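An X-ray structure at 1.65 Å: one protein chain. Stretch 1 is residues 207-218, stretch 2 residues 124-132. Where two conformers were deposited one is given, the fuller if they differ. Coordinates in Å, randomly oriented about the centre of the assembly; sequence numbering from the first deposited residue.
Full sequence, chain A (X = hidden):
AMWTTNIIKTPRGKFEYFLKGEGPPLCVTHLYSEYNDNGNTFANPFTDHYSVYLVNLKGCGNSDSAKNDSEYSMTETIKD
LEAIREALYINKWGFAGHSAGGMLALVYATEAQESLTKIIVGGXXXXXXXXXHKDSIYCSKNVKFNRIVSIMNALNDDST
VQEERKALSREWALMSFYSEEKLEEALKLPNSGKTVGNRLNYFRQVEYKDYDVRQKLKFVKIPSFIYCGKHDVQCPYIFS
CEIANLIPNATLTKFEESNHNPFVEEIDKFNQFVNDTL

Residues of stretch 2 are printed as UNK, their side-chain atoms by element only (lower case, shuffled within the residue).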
ATOM      1  N   GLU A 207      -9.112   6.056  11.835  1.00 15.31           N
ATOM      2  CA  GLU A 207      -8.391   4.785  11.897  1.00 15.40           C
ATOM      3  C   GLU A 207      -7.057   4.891  12.638  1.00 15.12           C
ATOM      4  O   GLU A 207      -6.748   4.057  13.499  1.00 15.13           O
ATOM      5  CB  GLU A 207      -8.161   4.250  10.481  1.00 15.54           C
ATOM      6  CG  GLU A 207      -7.668   2.812  10.432  1.00 16.75           C
ATOM      7  CD  GLU A 207      -8.797   1.799  10.465  1.00 18.30           C
ATOM      8  OE1 GLU A 207      -9.670   1.839   9.574  1.00 18.40           O
ATOM      9  OE2 GLU A 207      -8.803   0.947  11.373  1.00 20.24           O
ATOM     10  N   TYR A 208      -6.283   5.918  12.299  1.00 14.75           N
ATOM     11  CA  TYR A 208      -4.912   6.079  12.790  1.00 14.72           C
ATOM     12  C   TYR A 208      -4.772   5.999  14.316  1.00 14.90           C
ATOM     13  O   TYR A 208      -3.895   5.292  14.820  1.00 14.75           O
ATOM     14  CB  TYR A 208      -4.291   7.385  12.263  1.00 14.70           C
ATOM     15  CG  TYR A 208      -3.013   7.761  12.979  1.00 15.08           C
ATOM     16  CD1 TYR A 208      -1.779   7.259  12.560  1.00 15.48           C
ATOM     17  CD2 TYR A 208      -3.042   8.599  14.093  1.00 15.52           C
ATOM     18  CE1 TYR A 208      -0.606   7.592  13.229  1.00 16.15           C
ATOM     19  CE2 TYR A 208      -1.880   8.936  14.768  1.00 16.21           C
ATOM     20  CZ  TYR A 208      -0.666   8.430  14.330  1.00 16.53           C
ATOM     21  OH  TYR A 208       0.479   8.763  15.012  1.00 17.94           O
ATOM     22  N   LYS A 209      -5.622   6.721  15.042  1.00 15.36           N
ATOM     23  CA  LYS A 209      -5.489   6.817  16.501  1.00 16.16           C
ATOM     24  C   LYS A 209      -5.673   5.479  17.228  1.00 16.07           C
ATOM     25  O   LYS A 209      -5.221   5.320  18.365  1.00 16.36           O
ATOM     26  CB  LYS A 209      -6.431   7.885  17.079  1.00 16.70           C
ATOM     27  CG  LYS A 209      -7.904   7.614  16.849  1.00 18.07           C
ATOM     28  CD  LYS A 209      -8.767   8.739  17.405  1.00 20.92           C
ATOM     29  CE  LYS A 209     -10.245   8.407  17.281  1.00 23.11           C
ATOM     30  NZ  LYS A 209     -10.612   7.199  18.076  1.00 24.95           N
ATOM     31  N   ASP A 210      -6.332   4.528  16.564  1.00 15.77           N
ATOM     32  CA  ASP A 210      -6.588   3.207  17.132  1.00 15.49           C
ATOM     33  C   ASP A 210      -5.743   2.099  16.499  1.00 14.43           C
ATOM     34  O   ASP A 210      -5.938   0.923  16.809  1.00 14.61           O
ATOM     35  CB  ASP A 210      -8.076   2.843  17.011  1.00 16.35           C
ATOM     36  CG  ASP A 210      -8.969   3.711  17.881  1.00 18.23           C
ATOM     37  OD1 ASP A 210      -8.486   4.262  18.891  1.00 20.94           O
ATOM     38  OD2 ASP A 210     -10.167   3.833  17.555  1.00 20.66           O
ATOM     39  N   TYR A 211      -4.810   2.466  15.622  1.00 12.98           N
ATOM     40  CA  TYR A 211      -4.053   1.458  14.883  1.00 11.62           C
ATOM     41  C   TYR A 211      -2.907   0.850  15.693  1.00 11.22           C
ATOM     42  O   TYR A 211      -1.948   1.538  16.048  1.00 11.13           O
ATOM     43  CB  TYR A 211      -3.550   1.995  13.531  1.00 11.28           C
ATOM     44  CG  TYR A 211      -2.698   0.986  12.792  1.00 10.50           C
ATOM     45  CD1 TYR A 211      -3.233  -0.237  12.385  1.00 10.12           C
ATOM     46  CD2 TYR A 211      -1.352   1.242  12.523  1.00 10.65           C
ATOM     47  CE1 TYR A 211      -2.457  -1.178  11.721  1.00 10.18           C
ATOM     48  CE2 TYR A 211      -0.562   0.302  11.858  1.00 10.15           C
ATOM     49  CZ  TYR A 211      -1.125  -0.905  11.459  1.00  9.97           C
ATOM     50  OH  TYR A 211      -0.363  -1.842  10.805  1.00  9.62           O
ATOM     51  N   ASP A 212      -3.029  -0.446  15.980  1.00 10.52           N
ATOM     52  CA  ASP A 212      -2.003  -1.204  16.694  1.00 10.33           C
ATOM     53  C   ASP A 212      -2.316  -2.690  16.578  1.00 10.13           C
ATOM     54  O   ASP A 212      -3.330  -3.160  17.097  1.00 10.17           O
ATOM     55  CB  ASP A 212      -1.935  -0.779  18.169  1.00 10.53           C
ATOM     56  CG  ASP A 212      -0.754  -1.394  18.914  1.00 11.06           C
ATOM     57  OD1 ASP A 212       0.057  -2.118  18.294  1.00 10.97           O
ATOM     58  OD2 ASP A 212      -0.635  -1.142  20.135  1.00 12.29           O
ATOM     59  N   VAL A 213      -1.440  -3.417  15.885  1.00  9.81           N
ATOM     60  CA  VAL A 213      -1.578  -4.864  15.715  1.00  9.44           C
ATOM     61  C   VAL A 213      -0.355  -5.633  16.239  1.00  9.49           C
ATOM     62  O   VAL A 213      -0.199  -6.817  15.959  1.00  9.22           O
ATOM     63  CB  VAL A 213      -1.863  -5.253  14.234  1.00  9.53           C
ATOM     64  CG1 VAL A 213      -3.197  -4.670  13.767  1.00 10.00           C
ATOM     65  CG2 VAL A 213      -0.716  -4.816  13.308  1.00  9.49           C
ATOM     66  N   ARG A 214       0.496  -4.961  17.012  1.00  9.56           N
ATOM     67  CA  ARG A 214       1.768  -5.553  17.456  1.00  9.71           C
ATOM     68  C   ARG A 214       1.619  -6.911  18.140  1.00 10.25           C
ATOM     69  O   ARG A 214       2.344  -7.851  17.817  1.00 10.39           O
ATOM     70  CB  ARG A 214       2.531  -4.594  18.371  1.00  9.92           C
ATOM     71  CG  ARG A 214       3.173  -3.429  17.635  1.00 10.03           C
ATOM     72  CD  ARG A 214       3.751  -2.418  18.612  1.00 10.89           C
ATOM     73  NE  ARG A 214       2.703  -1.724  19.366  1.00 12.73           N
ATOM     74  CZ  ARG A 214       2.928  -0.800  20.296  1.00 13.86           C
ATOM     75  NH1 ARG A 214       4.170  -0.443  20.602  1.00 14.87           N
ATOM     76  NH2 ARG A 214       1.906  -0.226  20.921  1.00 15.10           N
ATOM     77  N   GLN A 215       0.687  -7.007  19.083  1.00 10.42           N
ATOM     78  CA  GLN A 215       0.507  -8.251  19.826  1.00 10.87           C
ATOM     79  C   GLN A 215      -0.097  -9.340  18.946  1.00 10.67           C
ATOM     80  O   GLN A 215       0.302 -10.504  19.021  1.00 10.98           O
ATOM     81  CB  GLN A 215      -0.334  -8.031  21.088  1.00 11.51           C
ATOM     82  CG  GLN A 215       0.339  -7.156  22.149  1.00 13.70           C
ATOM     83  CD  GLN A 215       1.660  -7.733  22.659  1.00 17.29           C
ATOM     84  OE1 GLN A 215       1.797  -8.945  22.850  1.00 19.57           O
ATOM     85  NE2 GLN A 215       2.636  -6.859  22.886  1.00 19.15           N
ATOM     86  N   LYS A 216      -1.038  -8.952  18.092  1.00 10.23           N
ATOM     87  CA  LYS A 216      -1.680  -9.909  17.200  1.00 10.05           C
ATOM     88  C   LYS A 216      -0.717 -10.482  16.160  1.00  9.79           C
ATOM     89  O   LYS A 216      -0.913 -11.605  15.701  1.00  9.88           O
ATOM     90  CB  LYS A 216      -2.920  -9.302  16.536  1.00 10.14           C
ATOM     91  CG  LYS A 216      -4.135  -9.253  17.466  1.00 10.67           C
ATOM     92  CD  LYS A 216      -5.424  -8.843  16.741  1.00 11.32           C
ATOM     93  CE  LYS A 216      -5.413  -7.383  16.298  1.00 11.32           C
ATOM     94  NZ  LYS A 216      -5.271  -6.427  17.444  1.00 11.35           N
ATOM     95  N   LEU A 217       0.331  -9.734  15.811  1.00  9.89           N
ATOM     96  CA  LEU A 217       1.304 -10.213  14.818  1.00  9.82           C
ATOM     97  C   LEU A 217       2.028 -11.492  15.247  1.00 10.23           C
ATOM     98  O   LEU A 217       2.446 -12.286  14.401  1.00 10.42           O
ATOM     99  CB  LEU A 217       2.328  -9.133  14.459  1.00  9.93           C
ATOM    100  CG  LEU A 217       1.840  -7.946  13.623  1.00  9.73           C
ATOM    101  CD1 LEU A 217       3.037  -7.112  13.207  1.00 10.34           C
ATOM    102  CD2 LEU A 217       1.036  -8.384  12.399  1.00 10.07           C
ATOM    103  N   LYS A 218       2.155 -11.686  16.560  1.00 10.54           N
ATOM    104  CA  LYS A 218       2.814 -12.867  17.114  0.50 10.87           C
ATOM    105  C   LYS A 218       2.036 -14.148  16.801  1.00 10.98           C
ATOM    106  O   LYS A 218       2.565 -15.258  16.925  1.00 11.10           O
ATOM    107  CB  LYS A 218       3.000 -12.704  18.628  0.50 10.99           C
ATOM    108  CG  LYS A 218       3.863 -11.507  19.019  0.50 11.61           C
ATOM    109  CD  LYS A 218       3.902 -11.301  20.526  0.50 12.79           C
ATOM    110  CE  LYS A 218       5.081 -10.428  20.929  0.50 13.71           C
ATOM    111  NZ  LYS A 218       4.992  -9.967  22.340  0.50 14.58           N
ATOM    112  N   UNK A 124       5.967  -0.248   5.994  1.00  7.80           N
ATOM    113  CA  UNK A 124       4.820  -0.101   6.886  1.00  7.83           C
ATOM    114  C   UNK A 124       5.220  -0.067   8.357  1.00  8.12           C
ATOM    115  O   UNK A 124       6.397   0.074   8.699  1.00  8.71           O
ATOM    116  c   UNK A 124       3.793  -1.206   6.616  1.00  7.81           C
ATOM    117  N   UNK A 125       4.220  -0.170   9.226  1.00  8.09           N
ATOM    118  CA  UNK A 125       4.440  -0.189  10.664  1.00  8.34           C
ATOM    119  C   UNK A 125       3.331  -1.007  11.294  1.00  8.65           C
ATOM    120  O   UNK A 125       2.235  -1.100  10.738  1.00  8.90           O
ATOM    121  c   UNK A 125       4.448   1.225  11.224  1.00  8.29           C
ATOM    122  N   UNK A 126       3.622  -1.599  12.448  1.00  9.01           N
ATOM    123  CA  UNK A 126       2.658  -2.432  13.169  1.00  9.29           C
ATOM    124  C   UNK A 126       1.761  -1.620  14.111  1.00  9.68           C
ATOM    125  O   UNK A 126       0.836  -2.166  14.719  1.00  9.82           O
ATOM    126  c   UNK A 126       3.388  -3.535  13.937  1.00  9.60           C
ATOM    127  N   UNK A 127       2.043  -0.325  14.244  1.00  9.88           N
ATOM    128  CA  UNK A 127       1.207   0.568  15.049  1.00 10.39           C
ATOM    129  C   UNK A 127       1.354   2.014  14.594  1.00 10.76           C
ATOM    130  O   UNK A 127       2.179   2.325  13.733  1.00 10.81           O
ATOM    131  o   UNK A 127       2.705   1.245  16.831  1.00 10.41           O
ATOM    132  c   UNK A 127       1.562   0.461  16.535  1.00 10.32           C
ATOM    133  N   UNK A 128       0.552   2.890  15.194  1.00 11.43           N
ATOM    134  CA  UNK A 128       0.591   4.325  14.918  1.00 12.19           C
ATOM    135  C   UNK A 128       1.887   5.005  15.385  1.00 12.58           C
ATOM    136  O   UNK A 128       2.107   6.183  15.088  1.00 12.54           O
ATOM    137  c   UNK A 128      -0.620   5.008  15.568  1.00 12.66           C
ATOM    138  n   UNK A 128      -3.003   6.547  19.672  1.00 18.67           N
ATOM    139  c   UNK A 128      -0.632   4.983  17.091  1.00 13.70           C
ATOM    140  c   UNK A 128      -1.805   5.790  17.632  1.00 16.36           C
ATOM    141  c   UNK A 128      -1.823   5.798  19.151  1.00 17.52           C
ATOM    142  N   UNK A 129       2.737   4.254  16.093  1.00 12.85           N
ATOM    143  CA  UNK A 129       3.925   4.846  16.703  0.50 13.36           C
ATOM    144  C   UNK A 129       4.972   5.339  15.691  1.00 13.33           C
ATOM    145  O   UNK A 129       5.866   6.107  16.056  1.00 13.52           O
ATOM    146  c   UNK A 129       3.588   3.751  18.976  0.50 14.66           C
ATOM    147  o   UNK A 129       3.572   2.933  21.205  0.50 17.45           O
ATOM    148  o   UNK A 129       5.477   2.852  20.123  0.50 16.66           O
ATOM    149  c   UNK A 129       4.263   3.134  20.185  0.50 15.98           C
ATOM    150  c   UNK A 129       4.520   3.927  17.777  0.50 13.63           C
ATOM    151  N   UNK A 130       4.837   4.949  14.422  1.00 13.50           N
ATOM    152  CA  UNK A 130       5.737   5.458  13.377  1.00 13.92           C
ATOM    153  C   UNK A 130       5.712   6.990  13.304  1.00 14.41           C
ATOM    154  O   UNK A 130       6.745   7.619  13.097  1.00 14.20           O
ATOM    155  c   UNK A 130       5.423   4.849  12.000  1.00 13.81           C
ATOM    156  c   UNK A 130       4.103   5.291  11.405  1.00 13.61           C
ATOM    157  c   UNK A 130       1.701   5.047  11.219  1.00 14.05           C
ATOM    158  c   UNK A 130       4.041   6.347  10.489  1.00 13.76           C
ATOM    159  c   UNK A 130       2.823   6.755   9.943  1.00 13.97           C
ATOM    160  c   UNK A 130       2.918   4.650  11.752  1.00 13.72           C
ATOM    161  c   UNK A 130       1.658   6.098  10.317  1.00 14.22           C
ATOM    162  o   UNK A 130       0.447   6.476   9.790  1.00 15.51           O
ATOM    163  N   UNK A 131       4.535   7.580  13.503  1.00 14.94           N
ATOM    164  CA  UNK A 131       4.367   9.026  13.375  1.00 15.79           C
ATOM    165  C   UNK A 131       4.873   9.797  14.599  1.00 16.46           C
ATOM    166  O   UNK A 131       4.856  11.031  14.604  1.00 17.00           O
ATOM    167  c   UNK A 131       2.911   9.374  13.072  1.00 15.72           C
ATOM    168  N   UNK A 132       5.315   9.065  15.622  1.00 16.97           N
ATOM    169  CA  UNK A 132       5.902   9.664  16.820  0.50 17.30           C
ATOM    170  C   UNK A 132       7.407   9.408  16.905  1.00 17.44           C
ATOM    171  O   UNK A 132       8.049   9.721  17.916  1.00 17.99           O
ATOM    172  o   UNK A 132       3.880   9.669  18.164  0.50 17.64           O
ATOM    173  c   UNK A 132       5.195   9.153  18.081  0.50 17.45           C
TER

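Position 124 carries a single side-chain carbon, which points toward the other stretch but stays out of contact; a lone CB identifies Ala 124. Position 125 likewise has one carbon, directed sideways. The hydroxyl OH of Tyr 211 donates a hydrogen bond to O of 125, 2.7 Å away and near the plane of the ring. This is Ala 125.

At position 126 there is again one carbon, here packed among side chains of stretch 1, with its CB 3.7 Å from both CG of Arg 214 and CD1 of Leu 217. The carbonyl O of 126 accepts a nearly linear hydrogen bond from N of Val 213 (2.8 Å, 177°). The residue is Ala 126.

Position 127 has one carbon followed by one oxygen. Its CB lies 3.5 Å from OD1 of Asp 212 and over one face of the Arg 214 guanidinium, while the oxygen turns back to its own stretch and accepts a hydrogen bond from N of residue 129 at 3.1 Å. This is Ser 127.

Position 128 bears four carbons in a row ending in nitrogen. Its CB lies over one face of the Tyr 208 ring, 3.8 Å from the centroid, and the terminal nitrogen reaches O of Lys 209 in a 2.9 Å hydrogen bond. The backbone N also donates to O of Tyr 211 at 3.0 Å. The extended chain can only be Lys 128.

Position 129 shows three carbons, the third carrying two oxygens. One of these oxygens forms a long salt bridge with NH1 of Arg 214 at 3.5 Å, and the residue is Glu 129.

Position 130 has one carbon leading to a six-carbon ring that bears an oxygen. The ring oxygen lies 3.6 Å from CD1 of Tyr 208, at the edge of that ring, and the two ring planes are steeply inclined, at 87°; hence Tyr 130.

The single carbon of position 131 points toward stretch 1, with CB 3.2 Å from OH of Tyr 208; this is Ala 131. Position 132, with one carbon and one oxygen, makes no close contact and is Ser 132.

The contact is built around a single bridge between the backbones of Asp 212 and Ser 127, whose CA atoms are 4.0 Å apart. Hydrogen bonds from N of Val 213 and N of Lys 128 hold it. Beside it, Asp 212 holds the Arg 214 guanidinium in a salt bridge, and Tyr 208 packs against Lys 128, Tyr 130 and Ala 131.

Stretch 2 (124-132) AAASKEYAS
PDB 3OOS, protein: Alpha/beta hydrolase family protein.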